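Local coordinates for aminotransferase class I and II (Streptococcus suis 89/1591, PDB 3OP7), which probably transfers amino groups between amino acids and keto acids with pyridoxal 5'-phosphate as cofactor, at residues 21-25 against 356-360; 287-291 against 361-365. All coordinates share one frame. Numbering follows the deposited sequence.

One helix can serve two neighbours through different faces, and helix 354-368 is a worked example. In interaction 1 its residues 356-360 receive the short strand near the N-terminus; one turn on, in interaction 2, residues 361-365 meet the long helix 270-294. The centres of the two contacts lie about 10 Å apart, and both are partly buried, with Ile24, Leu357, Gly360 and Leu361 among the buried residues. Interaction 1 has no hydrogen bond between its segments and relies on close fit and a CH-pi contact, whereas interaction 2 adds a weak hydrogen bond from the indole nitrogen of Trp291. They touch where Leu357 CD2 lies 4.0 Å from Ile287 CG2.

Interaction 1: residues 21-25 against 356-360; sequences IYDIA and TLIKG
This is a strand-on-helix packing contact in which residues 21-25, near the N-terminus, lie against the first turns of the C-terminal helix 354-368. Tyr22 and Asp23 are extended (phi/psi -119/98° and -90/99°), and the chain then turns at Ile24 (-114/37°). Asp23 points away from the helix and forms an Asx turn, its OD1 accepting from Ala25 N at 2.9 Å. Tyr22 and Ile24 both point toward the helix. In register, Tyr22 CA lies 5.5 Å from Gly360 CA and Ile24 CA 6.6 Å from Leu357 CA.

Tyr22, with chi1 m, lays one ring face against the aliphatic part of Lys359: Lys359 CG sits 3.5 Å from the centroid of the Tyr22 ring, 21° off the normal, a CH-pi contact whose closest pair is Tyr22 CE1 to Lys359 CG at 3.3 Å. The amine leads away. Tyr22 CB approaches Gly360 CA to 4.1 Å, and an ideal CB on Gly360 would lie only 3.2 Å from Ile24 CD1, so the bare backbone leaves room for the isoleucine. With chi1 p, Ile24 brings CG2 to 4.2 Å from Leu357 CA and to 4.5 Å from Leu357 CD1. Thr356 CG2 packs on the strand backbone, 4.1 Å from Tyr22 CA and 4.0 Å from Asp23 N. No hydrogen bond joins the two segments; the strand's backbone bonds instead to Gly331 and Leu333, beside and within the parallel strand 332-333.

Such an arrangement, an N-terminal strand added to the C-terminal portion of the chain and covered by its last helix, is consistent with the small domain of fold-type I PLP enzymes.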
loop_
_atom_site.group_PDB
_atom_site.type_symbol
_atom_site.label_atom_id
_atom_site.label_comp_id
_atom_site.label_asym_id
_atom_site.label_seq_id
_atom_site.Cartn_x
_atom_site.Cartn_y
_atom_site.Cartn_z
ATOM N N ILE A 21 -3.186 -24.673 15.735
ATOM C CA ILE A 21 -4.462 -25.419 15.814
ATOM C C ILE A 21 -5.536 -24.475 16.380
ATOM O O ILE A 21 -6.639 -24.359 15.826
ATOM C CB ILE A 21 -4.338 -26.703 16.636
ATOM C CG1 ILE A 21 -3.386 -27.697 15.929
ATOM C CG2 ILE A 21 -5.724 -27.317 16.872
ATOM C CD1 ILE A 21 -2.929 -28.896 16.785
ATOM N N TYR A 22 -5.170 -23.753 17.440
ATOM C CA TYR A 22 -6.053 -22.778 18.105
ATOM C C TYR A 22 -5.396 -21.406 18.021
ATOM O O TYR A 22 -4.535 -21.094 18.805
ATOM C CB TYR A 22 -6.297 -23.205 19.579
ATOM C CG TYR A 22 -6.791 -24.619 19.640
ATOM C CD1 TYR A 22 -8.005 -24.961 19.046
ATOM C CD2 TYR A 22 -6.022 -25.636 20.213
ATOM C CE1 TYR A 22 -8.479 -26.296 19.064
ATOM C CE2 TYR A 22 -6.473 -26.970 20.221
ATOM C CZ TYR A 22 -7.708 -27.290 19.637
ATOM O OH TYR A 22 -8.163 -28.597 19.642
ATOM N N ASP A 23 -5.812 -20.595 17.057
ATOM C CA ASP A 23 -5.152 -19.302 16.792
ATOM C C ASP A 23 -5.799 -18.185 17.614
ATOM O O ASP A 23 -6.861 -17.712 17.272
ATOM C CB ASP A 23 -5.207 -18.976 15.310
ATOM C CG ASP A 23 -4.401 -17.715 14.952
ATOM O OD1 ASP A 23 -4.107 -16.898 15.849
ATOM O OD2 ASP A 23 -4.052 -17.564 13.778
ATOM N N ILE A 24 -5.185 -17.820 18.745
ATOM C CA ILE A 24 -5.651 -16.687 19.553
ATOM C C ILE A 24 -4.579 -15.580 19.524
ATOM O O ILE A 24 -4.354 -14.890 20.523
ATOM C CB ILE A 24 -6.041 -17.090 21.009
ATOM C CG1 ILE A 24 -4.928 -17.855 21.718
ATOM C CG2 ILE A 24 -7.233 -18.034 20.967
ATOM C CD1 ILE A 24 -5.221 -18.233 23.213
ATOM N N ALA A 25 -3.943 -15.432 18.361
ATOM C CA ALA A 25 -2.907 -14.421 18.160
ATOM C C ALA A 25 -3.430 -13.220 17.395
ATOM O O ALA A 25 -2.899 -12.128 17.556
ATOM C CB ALA A 25 -1.709 -15.016 17.407
ATOM N N THR A 356 -13.051 -21.346 19.791
ATOM C CA THR A 356 -11.596 -21.386 19.613
ATOM C C THR A 356 -10.922 -20.711 20.821
ATOM O O THR A 356 -9.934 -21.252 21.334
ATOM C CB THR A 356 -11.137 -20.787 18.265
ATOM O OG1 THR A 356 -11.598 -21.619 17.184
ATOM C CG2 THR A 356 -9.611 -20.688 18.191
ATOM N N LEU A 357 -11.501 -19.598 21.304
ATOM C CA LEU A 357 -11.042 -18.937 22.538
ATOM C C LEU A 357 -11.078 -19.914 23.672
ATOM O O LEU A 357 -10.068 -20.090 24.366
ATOM C CB LEU A 357 -11.861 -17.686 22.915
ATOM C CG LEU A 357 -11.432 -16.943 24.207
ATOM C CD1 LEU A 357 -9.962 -16.451 24.106
ATOM C CD2 LEU A 357 -12.371 -15.760 24.591
ATOM N N ILE A 358 -12.239 -20.541 23.883
ATOM C CA ILE A 358 -12.417 -21.428 25.040
ATOM C C ILE A 358 -11.413 -22.567 25.027
ATOM O O ILE A 358 -10.802 -22.872 26.049
ATOM C CB ILE A 358 -13.864 -21.964 25.153
ATOM C CG1 ILE A 358 -14.798 -20.814 25.574
ATOM C CG2 ILE A 358 -13.950 -23.083 26.207
ATOM C CD1 ILE A 358 -16.299 -21.150 25.512
ATOM N N LYS A 359 -11.235 -23.188 23.872
ATOM C CA LYS A 359 -10.318 -24.322 23.761
ATOM C C LYS A 359 -8.861 -23.849 23.928
ATOM O O LYS A 359 -8.069 -24.485 24.636
ATOM C CB LYS A 359 -10.531 -25.065 22.420
ATOM C CG LYS A 359 -9.636 -26.312 22.204
ATOM C CD LYS A 359 -9.594 -27.306 23.384
ATOM C CE LYS A 359 -10.944 -27.940 23.665
ATOM N NZ LYS A 359 -10.892 -29.044 24.668
ATOM N N GLY A 360 -8.534 -22.722 23.309
ATOM C CA GLY A 360 -7.209 -22.115 23.444
ATOM C C GLY A 360 -6.858 -21.890 24.901
ATOM O O GLY A 360 -5.768 -22.278 25.352
#

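Interaction 2: residues 287-291 against 361-365; sequences ILDQW and LEKLS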
loop_
_atom_site.group_PDB
_atom_site.type_symbol
_atom_site.label_atom_id
_atom_site.label_comp_id
_atom_site.label_asym_id
_atom_site.label_seq_id
_atom_site.Cartn_x
_atom_site.Cartn_y
_atom_site.Cartn_z
ATOM N N ILE A 287 -15.472 -14.115 29.189
ATOM C CA ILE A 287 -14.849 -15.438 29.238
ATOM C C ILE A 287 -13.369 -15.320 29.635
ATOM O O ILE A 287 -12.887 -16.068 30.519
ATOM C CB ILE A 287 -15.008 -16.152 27.879
ATOM C CG1 ILE A 287 -16.460 -16.588 27.690
ATOM C CG2 ILE A 287 -14.096 -17.366 27.766
ATOM C CD1 ILE A 287 -16.738 -17.052 26.282
ATOM N N LEU A 288 -12.668 -14.382 28.993
ATOM C CA LEU A 288 -11.277 -14.080 29.307
ATOM C C LEU A 288 -11.106 -13.638 30.762
ATOM O O LEU A 288 -10.196 -14.143 31.453
ATOM C CB LEU A 288 -10.728 -12.998 28.371
ATOM C CG LEU A 288 -9.235 -12.688 28.478
ATOM C CD1 LEU A 288 -8.396 -13.951 28.208
ATOM C CD2 LEU A 288 -8.917 -11.542 27.514
ATOM N N ASP A 289 -11.969 -12.721 31.223
ATOM C CA ASP A 289 -11.933 -12.233 32.627
ATOM C C ASP A 289 -12.058 -13.328 33.651
ATOM O O ASP A 289 -11.293 -13.356 34.609
ATOM C CB ASP A 289 -13.018 -11.176 32.894
ATOM C CG ASP A 289 -12.658 -9.787 32.313
ATOM O OD1 ASP A 289 -11.452 -9.440 32.232
ATOM O OD2 ASP A 289 -13.594 -9.049 31.928
ATOM N N GLN A 290 -13.052 -14.193 33.452
ATOM C CA GLN A 290 -13.294 -15.360 34.325
ATOM C C GLN A 290 -12.053 -16.263 34.371
ATOM O O GLN A 290 -11.593 -16.665 35.454
ATOM C CB GLN A 290 -14.511 -16.134 33.784
ATOM C CG GLN A 290 -15.046 -17.271 34.694
ATOM C CD GLN A 290 -16.099 -18.129 33.990
ATOM O OE1 GLN A 290 -16.178 -18.169 32.745
ATOM N NE2 GLN A 290 -16.903 -18.823 34.770
ATOM N N TRP A 291 -11.522 -16.578 33.190
ATOM C CA TRP A 291 -10.303 -17.384 33.050
ATOM C C TRP A 291 -9.076 -16.768 33.760
ATOM O O TRP A 291 -8.363 -17.448 34.505
ATOM C CB TRP A 291 -9.998 -17.595 31.571
ATOM C CG TRP A 291 -8.913 -18.569 31.357
ATOM C CD1 TRP A 291 -9.012 -19.928 31.409
ATOM C CD2 TRP A 291 -7.543 -18.269 31.114
ATOM N NE1 TRP A 291 -7.785 -20.495 31.168
ATOM C CE2 TRP A 291 -6.862 -19.498 30.999
ATOM C CE3 TRP A 291 -6.830 -17.081 30.954
ATOM C CZ2 TRP A 291 -5.491 -19.573 30.732
ATOM C CZ3 TRP A 291 -5.465 -17.148 30.675
ATOM C CH2 TRP A 291 -4.812 -18.395 30.581
ATOM N N LEU A 361 -7.802 -21.306 25.647
ATOM C CA LEU A 361 -7.607 -21.019 27.074
ATOM C C LEU A 361 -7.493 -22.300 27.910
ATOM O O LEU A 361 -6.613 -22.437 28.762
ATOM C CB LEU A 361 -8.745 -20.130 27.608
ATOM C CG LEU A 361 -8.812 -18.696 27.048
ATOM C CD1 LEU A 361 -9.904 -17.891 27.729
ATOM C CD2 LEU A 361 -7.474 -17.949 27.115
ATOM N N GLU A 362 -8.408 -23.232 27.675
ATOM C CA GLU A 362 -8.342 -24.547 28.295
ATOM C C GLU A 362 -6.952 -25.170 28.117
ATOM O O GLU A 362 -6.315 -25.586 29.098
ATOM C CB GLU A 362 -9.432 -25.439 27.715
ATOM C CG GLU A 362 -10.734 -25.420 28.556
ATOM C CD GLU A 362 -11.978 -25.957 27.813
ATOM O OE1 GLU A 362 -11.871 -26.452 26.651
ATOM O OE2 GLU A 362 -13.074 -25.847 28.408
ATOM N N LYS A 363 -6.463 -25.173 26.874
ATOM C CA LYS A 363 -5.160 -25.758 26.561
ATOM C C LYS A 363 -3.996 -24.964 27.157
ATOM O O LYS A 363 -2.994 -25.547 27.556
ATOM C CB LYS A 363 -4.974 -25.931 25.050
ATOM C CG LYS A 363 -5.884 -27.010 24.404
ATOM C CD LYS A 363 -5.474 -28.443 24.785
ATOM C CE LYS A 363 -6.037 -29.488 23.816
ATOM N NZ LYS A 363 -6.009 -30.875 24.388
ATOM N N LEU A 364 -4.124 -23.641 27.201
ATOM C CA LEU A 364 -3.130 -22.788 27.862
ATOM C C LEU A 364 -3.050 -23.123 29.347
ATOM O O LEU A 364 -1.953 -23.245 29.900
ATOM C CB LEU A 364 -3.481 -21.307 27.676
ATOM C CG LEU A 364 -2.509 -20.290 28.266
ATOM C CD1 LEU A 364 -1.043 -20.615 27.911
ATOM C CD2 LEU A 364 -2.881 -18.856 27.828
ATOM N N SER A 365 -4.203 -23.303 29.988
ATOM C CA SER A 365 -4.216 -23.721 31.410
ATOM C C SER A 365 -3.584 -25.105 31.628
ATOM O O SER A 365 -2.916 -25.332 32.642
ATOM C CB SER A 365 -5.640 -23.712 31.977
ATOM O OG SER A 365 -6.101 -22.378 32.077
#
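Leu361 forms the apolar centre, pointing toward helix 270-294 and reaching three of its residues. Its CD1 lies 4.2 Å from Ile287 CG2 and its CD2 4.2 Å from Leu288 CD1, while Leu361 CB sits over the five-membered ring of Trp291, 3.8 Å from the centroid and 11° off the normal, a CH-pi contact. The two helical segments run nearly parallel, at a crossing angle of -16°, with axes 11.9 Å apart at closest approach. That is a wide separation, and the indole of Trp291 spans much of it. At the six-membered end of the indole, Trp291 CH2 comes within 3.4 Å of Leu364 CD2, a snug fit; Leu364 also reaches Phe322 and Leu326 of helix 319-330, tying in a third helix.

Farther out, the edge of the indole turns polar. Trp291 NE1 donates to Ser365 OG at 2.7 Å, a bond that is weak because its angle at the hydrogen is only 124°. The same hydroxyl has a second weak hydrogen bond with Glu295, which follows helix 270-294. Asp289, out of reach of 361-365, forms a salt bridge with Arg302, linking the long helix with residues after it in the chain.

Since the hydrogen bond from Trp291 NE1 to Ser365 OG is short but poorly directed, the chemistry implies that shape and apolar contact carry most of this association, with Ser365 giving the indole nitrogen a polar partner at the margin.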